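Local coordinates for N-acylethanolamine-hydrolyzing acid amidase subunit beta (Caenorhabditis elegans, PDB 6DY3), which probably degrades bioactive fatty acid amides such as N-palmitoylethanolamine to ethanolamine and free fatty acid, as the beta subunit of a self-cleaving lysosomal amidase, at residues B[35-39]-B[40-44]; B[117-121]-B[122-126]; B[183-187]-B[188-192]; B[224-227]-B[228-232]. One frame throughout, in Å; residues are numbered along the deposited sequence.

Interaction 1 (B[35-39]-B[40-44]); sequences DFVRN and GTIQY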
# COMPACT_ATOMS: atom_id res chain seq x y z
N ASP B 35 -1.54 -9.33 -11.06
CA ASP B 35 -2.08 -10.60 -10.59
C ASP B 35 -0.91 -11.57 -10.40
O ASP B 35 -0.19 -11.88 -11.35
CB ASP B 35 -3.09 -11.18 -11.57
CG ASP B 35 -4.50 -10.65 -11.35
OD1 ASP B 35 -5.30 -10.66 -12.31
OD2 ASP B 35 -4.82 -10.21 -10.22
N PHE B 36 -0.72 -12.03 -9.16
CA PHE B 36 0.31 -13.01 -8.85
C PHE B 36 -0.29 -14.40 -9.02
O PHE B 36 -1.15 -14.81 -8.24
CB PHE B 36 0.85 -12.81 -7.43
CG PHE B 36 1.61 -11.53 -7.24
CD1 PHE B 36 0.96 -10.36 -6.91
CD2 PHE B 36 2.99 -11.50 -7.38
CE1 PHE B 36 1.67 -9.18 -6.73
CE2 PHE B 36 3.70 -10.32 -7.20
CZ PHE B 36 3.04 -9.16 -6.88
N VAL B 37 0.17 -15.11 -10.05
CA VAL B 37 -0.43 -16.38 -10.44
C VAL B 37 0.54 -17.52 -10.17
O VAL B 37 1.76 -17.37 -10.27
CB VAL B 37 -0.85 -16.35 -11.93
CG1 VAL B 37 -1.94 -15.32 -12.15
CG2 VAL B 37 0.35 -16.06 -12.81
N ARG B 38 -0.02 -18.67 -9.81
CA ARG B 38 0.75 -19.88 -9.57
C ARG B 38 -0.10 -21.08 -9.99
O ARG B 38 -1.26 -21.18 -9.58
CB ARG B 38 1.17 -20.00 -8.10
CG ARG B 38 1.97 -21.25 -7.78
CD ARG B 38 2.34 -21.33 -6.30
NE ARG B 38 3.39 -20.38 -5.94
CZ ARG B 38 4.69 -20.59 -6.15
NH1 ARG B 38 5.11 -21.71 -6.72
NH2 ARG B 38 5.57 -19.67 -5.78
N ASN B 39 0.48 -21.97 -10.79
CA ASN B 39 -0.24 -23.12 -11.35
C ASN B 39 -1.54 -22.67 -12.02
O ASN B 39 -2.59 -23.31 -11.89
CB ASN B 39 -0.52 -24.17 -10.28
CG ASN B 39 -0.92 -25.53 -10.86
OD1 ASN B 39 -0.71 -25.81 -12.05
ND2 ASN B 39 -1.49 -26.39 -10.02
N GLY B 40 -1.47 -21.55 -12.73
CA GLY B 40 -2.60 -21.04 -13.48
C GLY B 40 -3.70 -20.43 -12.66
O GLY B 40 -4.77 -20.14 -13.20
N THR B 41 -3.48 -20.21 -11.36
CA THR B 41 -4.49 -19.66 -10.47
C THR B 41 -3.96 -18.38 -9.82
O THR B 41 -2.79 -18.32 -9.43
CB THR B 41 -4.88 -20.67 -9.38
OG1 THR B 41 -5.29 -21.89 -10.00
CG2 THR B 41 -6.02 -20.13 -8.53
N ILE B 42 -4.82 -17.37 -9.73
CA ILE B 42 -4.44 -16.12 -9.08
C ILE B 42 -4.33 -16.37 -7.58
O ILE B 42 -5.33 -16.69 -6.91
CB ILE B 42 -5.44 -15.00 -9.39
CG1 ILE B 42 -5.39 -14.65 -10.88
CG2 ILE B 42 -5.15 -13.76 -8.54
CD1 ILE B 42 -6.38 -13.59 -11.31
N GLN B 43 -3.13 -16.20 -7.03
CA GLN B 43 -2.93 -16.32 -5.60
C GLN B 43 -3.35 -15.05 -4.87
O GLN B 43 -4.05 -15.10 -3.86
CB GLN B 43 -1.46 -16.65 -5.30
CG GLN B 43 -0.96 -17.88 -6.03
CD GLN B 43 -1.82 -19.09 -5.78
OE1 GLN B 43 -1.93 -19.56 -4.65
NE2 GLN B 43 -2.46 -19.60 -6.82
N TYR B 44 -2.91 -13.90 -5.38
CA TYR B 44 -3.26 -12.62 -4.81
C TYR B 44 -2.94 -11.56 -5.84
O TYR B 44 -2.18 -11.80 -6.78
CB TYR B 44 -2.52 -12.34 -3.48
CG TYR B 44 -1.02 -12.49 -3.58
CD1 TYR B 44 -0.21 -11.39 -3.83
CD2 TYR B 44 -0.41 -13.72 -3.44
CE1 TYR B 44 1.15 -11.52 -3.92
CE2 TYR B 44 0.96 -13.86 -3.54
CZ TYR B 44 1.73 -12.75 -3.78
OH TYR B 44 3.10 -12.88 -3.88

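Interaction 2 (B[117-121]-B[122-126]); sequences HLFSP and SYIIV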
# COMPACT_ATOMS: atom_id res chain seq x y z
N HIS B 117 6.16 -7.55 17.17
CA HIS B 117 7.54 -7.55 16.70
C HIS B 117 7.82 -6.20 16.08
O HIS B 117 6.90 -5.42 15.82
CB HIS B 117 7.79 -8.69 15.70
CG HIS B 117 6.78 -8.78 14.61
ND1 HIS B 117 6.33 -7.69 13.91
CD2 HIS B 117 6.11 -9.85 14.11
CE1 HIS B 117 5.43 -8.07 13.02
NE2 HIS B 117 5.28 -9.38 13.12
N LEU B 118 9.10 -5.91 15.88
CA LEU B 118 9.48 -4.64 15.27
C LEU B 118 8.77 -4.47 13.93
O LEU B 118 8.88 -5.31 13.04
CB LEU B 118 11.00 -4.56 15.08
CG LEU B 118 11.83 -4.17 16.30
CD1 LEU B 118 13.30 -4.22 15.95
CD2 LEU B 118 11.47 -2.78 16.83
N PHE B 119 8.04 -3.36 13.80
CA PHE B 119 7.37 -3.05 12.55
C PHE B 119 7.25 -1.54 12.44
O PHE B 119 6.98 -0.86 13.43
CB PHE B 119 5.99 -3.71 12.47
CG PHE B 119 5.47 -3.81 11.07
CD1 PHE B 119 5.84 -4.86 10.26
CD2 PHE B 119 4.61 -2.84 10.57
CE1 PHE B 119 5.36 -4.96 8.96
CE2 PHE B 119 4.13 -2.92 9.27
CZ PHE B 119 4.50 -3.97 8.47
N SER B 120 7.46 -1.03 11.24
CA SER B 120 7.44 0.41 11.03
C SER B 120 6.06 0.95 11.41
O SER B 120 5.04 0.34 11.05
CB SER B 120 7.77 0.73 9.58
OG SER B 120 7.97 2.12 9.39
N PRO B 121 5.98 2.06 12.14
CA PRO B 121 4.66 2.60 12.50
C PRO B 121 3.83 2.87 11.26
O PRO B 121 4.32 3.43 10.27
CB PRO B 121 5.00 3.88 13.27
CG PRO B 121 6.37 3.66 13.79
CD PRO B 121 7.07 2.84 12.75
N SER B 122 2.58 2.46 11.31
CA SER B 122 1.72 2.51 10.13
C SER B 122 0.31 2.13 10.56
O SER B 122 0.08 1.71 11.70
CB SER B 122 2.24 1.59 9.03
OG SER B 122 2.41 0.28 9.52
N TYR B 123 -0.62 2.27 9.63
CA TYR B 123 -1.98 1.77 9.78
C TYR B 123 -2.21 0.71 8.72
O TYR B 123 -2.09 1.00 7.52
CB TYR B 123 -3.01 2.88 9.64
CG TYR B 123 -2.96 3.93 10.73
CD1 TYR B 123 -3.37 3.64 12.02
CD2 TYR B 123 -2.55 5.23 10.45
CE1 TYR B 123 -3.35 4.60 13.01
CE2 TYR B 123 -2.52 6.20 11.43
CZ TYR B 123 -2.92 5.88 12.71
OH TYR B 123 -2.90 6.84 13.69
N ILE B 124 -2.56 -0.49 9.15
CA ILE B 124 -2.89 -1.59 8.25
C ILE B 124 -4.40 -1.76 8.30
O ILE B 124 -4.97 -2.07 9.36
CB ILE B 124 -2.16 -2.88 8.63
CG1 ILE B 124 -0.65 -2.66 8.58
CG2 ILE B 124 -2.57 -4.01 7.69
CD1 ILE B 124 0.18 -3.82 9.07
N ILE B 125 -5.06 -1.56 7.16
CA ILE B 125 -6.51 -1.64 7.05
C ILE B 125 -6.84 -2.93 6.31
O ILE B 125 -6.37 -3.14 5.18
CB ILE B 125 -7.10 -0.42 6.33
CG1 ILE B 125 -6.88 0.85 7.16
CG2 ILE B 125 -8.58 -0.62 6.04
CD1 ILE B 125 -5.54 1.53 6.94
N VAL B 126 -7.64 -3.78 6.93
CA VAL B 126 -7.97 -5.09 6.39
C VAL B 126 -9.48 -5.21 6.29
O VAL B 126 -10.22 -4.82 7.20
CB VAL B 126 -7.40 -6.23 7.28
CG1 VAL B 126 -7.50 -7.57 6.56
CG2 VAL B 126 -5.96 -5.93 7.67

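Interaction 3 (B[183-187]-B[188-192]); sequences KELGR and RNFDE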
# COMPACT_ATOMS: atom_id res chain seq x y z
N LYS B 183 -21.44 9.38 6.24
CA LYS B 183 -22.68 9.57 6.99
C LYS B 183 -23.79 10.09 6.09
O LYS B 183 -24.95 9.69 6.25
CB LYS B 183 -22.43 10.53 8.16
CG LYS B 183 -21.57 9.93 9.26
CD LYS B 183 -21.29 10.95 10.35
CE LYS B 183 -20.47 10.34 11.48
NZ LYS B 183 -20.16 11.34 12.54
N GLU B 184 -23.47 10.98 5.15
CA GLU B 184 -24.48 11.49 4.22
C GLU B 184 -25.06 10.36 3.38
O GLU B 184 -26.28 10.24 3.25
CB GLU B 184 -23.87 12.56 3.31
CG GLU B 184 -23.47 13.85 4.00
CD GLU B 184 -22.85 14.85 3.03
OE1 GLU B 184 -23.01 14.68 1.80
OE2 GLU B 184 -22.21 15.82 3.50
N LEU B 185 -24.20 9.53 2.80
CA LEU B 185 -24.67 8.44 1.95
C LEU B 185 -25.42 7.40 2.77
O LEU B 185 -26.36 6.78 2.26
CB LEU B 185 -23.50 7.81 1.20
CG LEU B 185 -22.73 8.79 0.30
CD1 LEU B 185 -21.55 8.10 -0.37
CD2 LEU B 185 -23.65 9.41 -0.75
N GLY B 186 -25.02 7.20 4.01
CA GLY B 186 -25.70 6.27 4.89
C GLY B 186 -25.31 4.83 4.64
O GLY B 186 -24.86 4.44 3.56
N ARG B 187 -25.52 4.00 5.67
CA ARG B 187 -25.10 2.61 5.59
C ARG B 187 -25.90 1.86 4.54
O ARG B 187 -25.34 1.08 3.76
CB ARG B 187 -25.27 1.94 6.96
CG ARG B 187 -24.81 0.48 6.95
CD ARG B 187 -25.08 -0.23 8.25
NE ARG B 187 -24.67 -1.63 8.15
CZ ARG B 187 -24.86 -2.54 9.10
NH1 ARG B 187 -25.47 -2.21 10.23
NH2 ARG B 187 -24.45 -3.79 8.90
N ARG B 188 -27.22 2.06 4.50
CA ARG B 188 -28.07 1.28 3.62
C ARG B 188 -27.77 1.58 2.16
O ARG B 188 -27.58 2.74 1.77
CB ARG B 188 -29.55 1.55 3.92
CG ARG B 188 -30.51 0.69 3.11
CD ARG B 188 -31.94 0.73 3.64
NE ARG B 188 -32.04 0.16 4.99
CZ ARG B 188 -32.33 0.85 6.10
NH1 ARG B 188 -32.56 2.16 6.06
NH2 ARG B 188 -32.39 0.22 7.27
N ASN B 189 -27.71 0.52 1.35
CA ASN B 189 -27.44 0.62 -0.08
C ASN B 189 -26.07 1.20 -0.40
O ASN B 189 -25.84 1.65 -1.52
CB ASN B 189 -28.53 1.42 -0.80
CG ASN B 189 -29.89 0.74 -0.76
OD1 ASN B 189 -29.98 -0.48 -0.56
ND2 ASN B 189 -30.94 1.51 -0.98
N PHE B 190 -25.15 1.19 0.56
CA PHE B 190 -23.79 1.64 0.30
C PHE B 190 -23.06 0.56 -0.48
O PHE B 190 -22.95 -0.58 -0.02
CB PHE B 190 -23.05 1.96 1.60
CG PHE B 190 -21.72 2.60 1.37
CD1 PHE B 190 -21.59 3.98 1.40
CD2 PHE B 190 -20.60 1.83 1.13
CE1 PHE B 190 -20.37 4.58 1.19
CE2 PHE B 190 -19.37 2.43 0.92
CZ PHE B 190 -19.26 3.80 0.95
N ASP B 191 -22.59 0.91 -1.68
CA ASP B 191 -21.93 -0.06 -2.53
C ASP B 191 -20.61 0.51 -3.04
O ASP B 191 -20.16 1.57 -2.58
CB ASP B 191 -22.83 -0.44 -3.71
CG ASP B 191 -23.21 0.75 -4.57
OD1 ASP B 191 -23.48 0.54 -5.78
OD2 ASP B 191 -23.23 1.89 -4.06
N GLU B 192 -19.99 -0.18 -3.99
CA GLU B 192 -18.70 0.28 -4.51
C GLU B 192 -18.82 1.63 -5.19
O GLU B 192 -17.87 2.43 -5.15
CB GLU B 192 -18.13 -0.77 -5.46
CG GLU B 192 -19.05 -1.19 -6.60
CD GLU B 192 -18.78 -0.46 -7.90
OE1 GLU B 192 -17.76 0.27 -7.99
OE2 GLU B 192 -19.58 -0.62 -8.85

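Interaction 4 (B[224-227]-B[228-232]); sequences DYFR and QSTWI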
# COMPACT_ATOMS: atom_id res chain seq x y z
N ASP B 224 -11.70 -9.97 -10.87
CA ASP B 224 -12.09 -9.25 -12.09
C ASP B 224 -12.42 -7.80 -11.78
O ASP B 224 -12.08 -6.90 -12.55
CB ASP B 224 -13.27 -9.95 -12.76
CG ASP B 224 -12.91 -11.32 -13.31
OD1 ASP B 224 -11.72 -11.69 -13.26
OD2 ASP B 224 -13.82 -12.04 -13.79
N TYR B 225 -13.10 -7.56 -10.66
CA TYR B 225 -13.45 -6.20 -10.27
C TYR B 225 -12.21 -5.37 -9.98
O TYR B 225 -12.04 -4.27 -10.53
CB TYR B 225 -14.37 -6.22 -9.05
CG TYR B 225 -14.71 -4.85 -8.55
CD1 TYR B 225 -15.70 -4.09 -9.17
CD2 TYR B 225 -14.02 -4.29 -7.48
CE1 TYR B 225 -16.01 -2.83 -8.72
CE2 TYR B 225 -14.32 -3.02 -7.03
CZ TYR B 225 -15.32 -2.29 -7.65
OH TYR B 225 -15.63 -1.03 -7.21
N PHE B 226 -11.32 -5.87 -9.12
CA PHE B 226 -10.12 -5.14 -8.74
C PHE B 226 -9.26 -4.80 -9.95
O PHE B 226 -8.56 -3.78 -9.94
CB PHE B 226 -9.32 -5.96 -7.73
CG PHE B 226 -8.11 -5.27 -7.18
CD1 PHE B 226 -7.01 -6.00 -6.77
CD2 PHE B 226 -8.08 -3.88 -7.04
CE1 PHE B 226 -5.89 -5.38 -6.25
CE2 PHE B 226 -6.97 -3.24 -6.53
CZ PHE B 226 -5.87 -3.99 -6.13
N ARG B 227 -9.30 -5.63 -10.99
CA ARG B 227 -8.48 -5.43 -12.18
C ARG B 227 -8.91 -4.22 -13.00
O ARG B 227 -8.16 -3.79 -13.88
CB ARG B 227 -8.52 -6.68 -13.06
CG ARG B 227 -7.42 -6.75 -14.10
CD ARG B 227 -7.46 -8.05 -14.90
NE ARG B 227 -7.35 -9.24 -14.04
CZ ARG B 227 -8.35 -10.07 -13.75
NH1 ARG B 227 -9.57 -9.87 -14.25
NH2 ARG B 227 -8.14 -11.11 -12.95
N GLN B 228 -10.09 -3.66 -12.73
CA GLN B 228 -10.62 -2.54 -13.50
C GLN B 228 -11.15 -1.42 -12.61
O GLN B 228 -11.71 -0.45 -13.14
CB GLN B 228 -11.72 -3.01 -14.45
CG GLN B 228 -12.89 -3.71 -13.75
CD GLN B 228 -13.89 -2.74 -13.13
OE1 GLN B 228 -14.50 -1.93 -13.83
NE2 GLN B 228 -14.04 -2.81 -11.82
N SER B 229 -10.99 -1.52 -11.29
CA SER B 229 -11.56 -0.56 -10.36
C SER B 229 -10.63 0.60 -10.01
O SER B 229 -11.05 1.54 -9.33
CB SER B 229 -11.99 -1.27 -9.07
OG SER B 229 -10.86 -1.80 -8.40
N THR B 230 -9.37 0.56 -10.43
CA THR B 230 -8.42 1.60 -10.06
C THR B 230 -8.42 2.72 -11.09
O THR B 230 -8.56 2.49 -12.29
CB THR B 230 -7.01 1.03 -9.92
OG1 THR B 230 -7.04 -0.05 -8.99
CG2 THR B 230 -6.05 2.09 -9.43
N TRP B 231 -8.24 3.94 -10.59
CA TRP B 231 -8.33 5.16 -11.39
C TRP B 231 -7.08 5.99 -11.12
O TRP B 231 -6.86 6.42 -9.99
CB TRP B 231 -9.60 5.93 -11.04
CG TRP B 231 -9.77 7.24 -11.73
CD1 TRP B 231 -9.60 8.48 -11.19
CD2 TRP B 231 -10.19 7.45 -13.09
NE1 TRP B 231 -9.87 9.45 -12.13
CE2 TRP B 231 -10.24 8.84 -13.30
CE3 TRP B 231 -10.52 6.59 -14.15
CZ2 TRP B 231 -10.60 9.40 -14.53
CZ3 TRP B 231 -10.88 7.15 -15.36
CH2 TRP B 231 -10.92 8.54 -15.54
N ILE B 232 -6.27 6.19 -12.15
CA ILE B 232 -5.11 7.07 -12.05
C ILE B 232 -5.59 8.49 -12.33
O ILE B 232 -6.12 8.77 -13.41
CB ILE B 232 -4.00 6.65 -13.02
CG1 ILE B 232 -3.59 5.21 -12.72
CG2 ILE B 232 -2.81 7.60 -12.90
CD1 ILE B 232 -2.57 4.65 -13.67

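Interaction 1 (B[35-39]-B[40-44])
Backbone bonds of F36 to Q43 and Y44 hold this beta hairpin of strands 31-38 and 41-49 together at a classic beta bulge. F36 O takes Q43 N at 2.7 Å and, weakly, Y44 N as well, while F36 N donates to Y44 O at 2.8 Å. Beside them, D35 OD1 pairs with R227 and with H16 of the alpha subunit, one of whose strands continues the sheet in parallel beside D35 to V37. Nearer the turn, T41 O accepts R38 N at 2.8 Å and, from the opposite face of its carbonyl plane, Q43 NE2 at 2.9 Å. That second bond, nearly in the plane of the Q43 amide, folds the glutamine back over its own strand; its CG then packs on R38 CB. R38 to T41 form a type I' turn closed by T41 N on R38 O. Both central residues have positive phi, which asparagine tolerates better than most residues and glycine accepts readily, so N39-G40 is the textbook pair. On one face of the sheet, F36 and Y44 form an offset stack, centroids 4.5 Å apart and planes inclined by 21°. The Y44 ring is put there by a first torsion of 53°, with CG between backbone N and carbonyl carbon; its hydroxyl bonds to R97 and E101 of helix 92-102. On the other face V37 meets I42, CG1 to CG1 at 3.7 Å, beta-branched residues suited to extended chain. In the stack, F36 CB lies over the centre of the Y44 ring, 3.8 Å from its centroid.

Interaction 2 (B[117-121]-B[122-126])
S122 OG donates to S120 O at 3.0 Å, a short bridge over P121 at the point where the chain enters strand 122-127 of a seven-stranded antiparallel sheet in this Ntn-hydrolase fold. The hydroxyl stands between its own backbone N and carbonyl carbon (chi1 54°), which turns it back along the chain, and it reaches the acceptor tilted 26° from the carbonyl plane. Proline suits the position bridged: it has no N-H to satisfy, and its ring limits the backbone at the entry to the strand. The same OG lies at the edge of the F119 ring, near its plane, 3.6 Å from CE2, so a small polar side chain is bonded on one side and packed against carbon on another. With an alanine here, S120 O would probably lose this donor and the ring edge of F119 its neighbour, so the turn into the strand would be less firmly fixed. F119 swings its ring toward the strand with CG opposite the backbone N (chi1 -161°), and F95 meets that ring edge-to-face. S120 OG bonds to K87 of helix 76-89, and Y99 of the alpha subunit packs on both serines. S122 lies about 8 Å, side chain to side chain, from N163, probably important for activity by comparison with relatives. Farther along the strand I124 completes the buried patch, its side chain crossing F119 at about a right angle with CD1 4.1 Å from CE2.

Interaction 3 (B[183-187]-B[188-192])
R188 takes the first of the two central places in a type II beta turn that runs from R187 to F190, is spanned by the bond between F190 N and R187 O, and links helix 173-185 to helix 192-199. Just before the turn, G186 is the first residue to leave the helix; its positive phi comes easily to a residue without a side chain. The long arginine chain of R188 leads away from the turn toward S9, as befits an exposed corner. N189 follows in the second central place, where phi must be positive (62°); asparagine is among the few residues other than glycine that accept this readily. F190 closes the turn: its N donates to R187 O at 3.2 Å, with the N-H pointing reasonably straight at the oxygen but from 43° above the carbonyl plane. Because F190 CG is anti to the backbone N (chi1 -172°), the ring turns back toward the helix just left, where L185 CD1 rests 4.0 Å from F190 CE1. A large apolar residue suits this spot, since it is buried between L185 of the helix just left and M195 of the next. R187 extends away to bond N8 O through NH2, and F190 O is met by N8 ND2, so the turn is held to the loop after strand 2-7. D191, right before E192 begins helix 192-199, is the N-cap of that helix, its short carboxylate capping a backbone N there and OD2 also reaching S194 OG.

Interaction 4 (B[224-227]-B[228-232])
Y225 O is gripped by both nitrogens of Q228 at the C-terminal part of helix 222-226, ahead of strand 231-232. Q228 NE2 binds in the carbonyl plane, on a lone pair, at 2.8 Å; Q228 N comes from above that plane at 3.0 Å. Glutamine suits the place because its chain, bent at chi2 (81°), can curl back to the carbonyl of Y225. Over one face of the Y225 ring, toward its rim, sits S229 CB, 3.9 Å from the centroid in a CH-pi contact. S229 OG lies at the edge of the F226 ring, 3.7 Å from CD2, and bonds V214 O of strand 209-215. T230 runs alongside F226, its hydroxyl held by T213. Further out, R227, engaged also by D35 of the hairpin, makes a salt bridge from NH1 to D224 OD1 at 3.0 Å, in the guanidinium plane. The Y225 hydroxyl pairs with E192; an alanine in place of this tyrosine would probably leave E192 without that partner and S229 CB without the ring face it packs on. Q228 thus supplies a side-chain donor beside its backbone one, and two N-H groups of one residue grip the Y225 carbonyl.

Overall arrangement
The four contacts follow one another along the chain without interleaving. Interactions 1 and 2 share the seven-stranded sheet, 26 Å apart between centres: the first is the hairpin at its outer edge, where the alpha subunit extends it, the second the entry to an inner strand. Interaction 4 leads into the end strand of the five-stranded sheet. It is the link in the set, reaching interaction 1, 17 Å away between centres, through the D35-R227 salt bridge, and interaction 3, 20 Å away, through E192 and Y225. Interaction 2 stands apart, on the opposite side of the chain's centre from interactions 3 and 4. Two side-chain bonds thus connect the segment leading into the five-stranded sheet with the hairpin of the other sheet and with the start of helix 192-199.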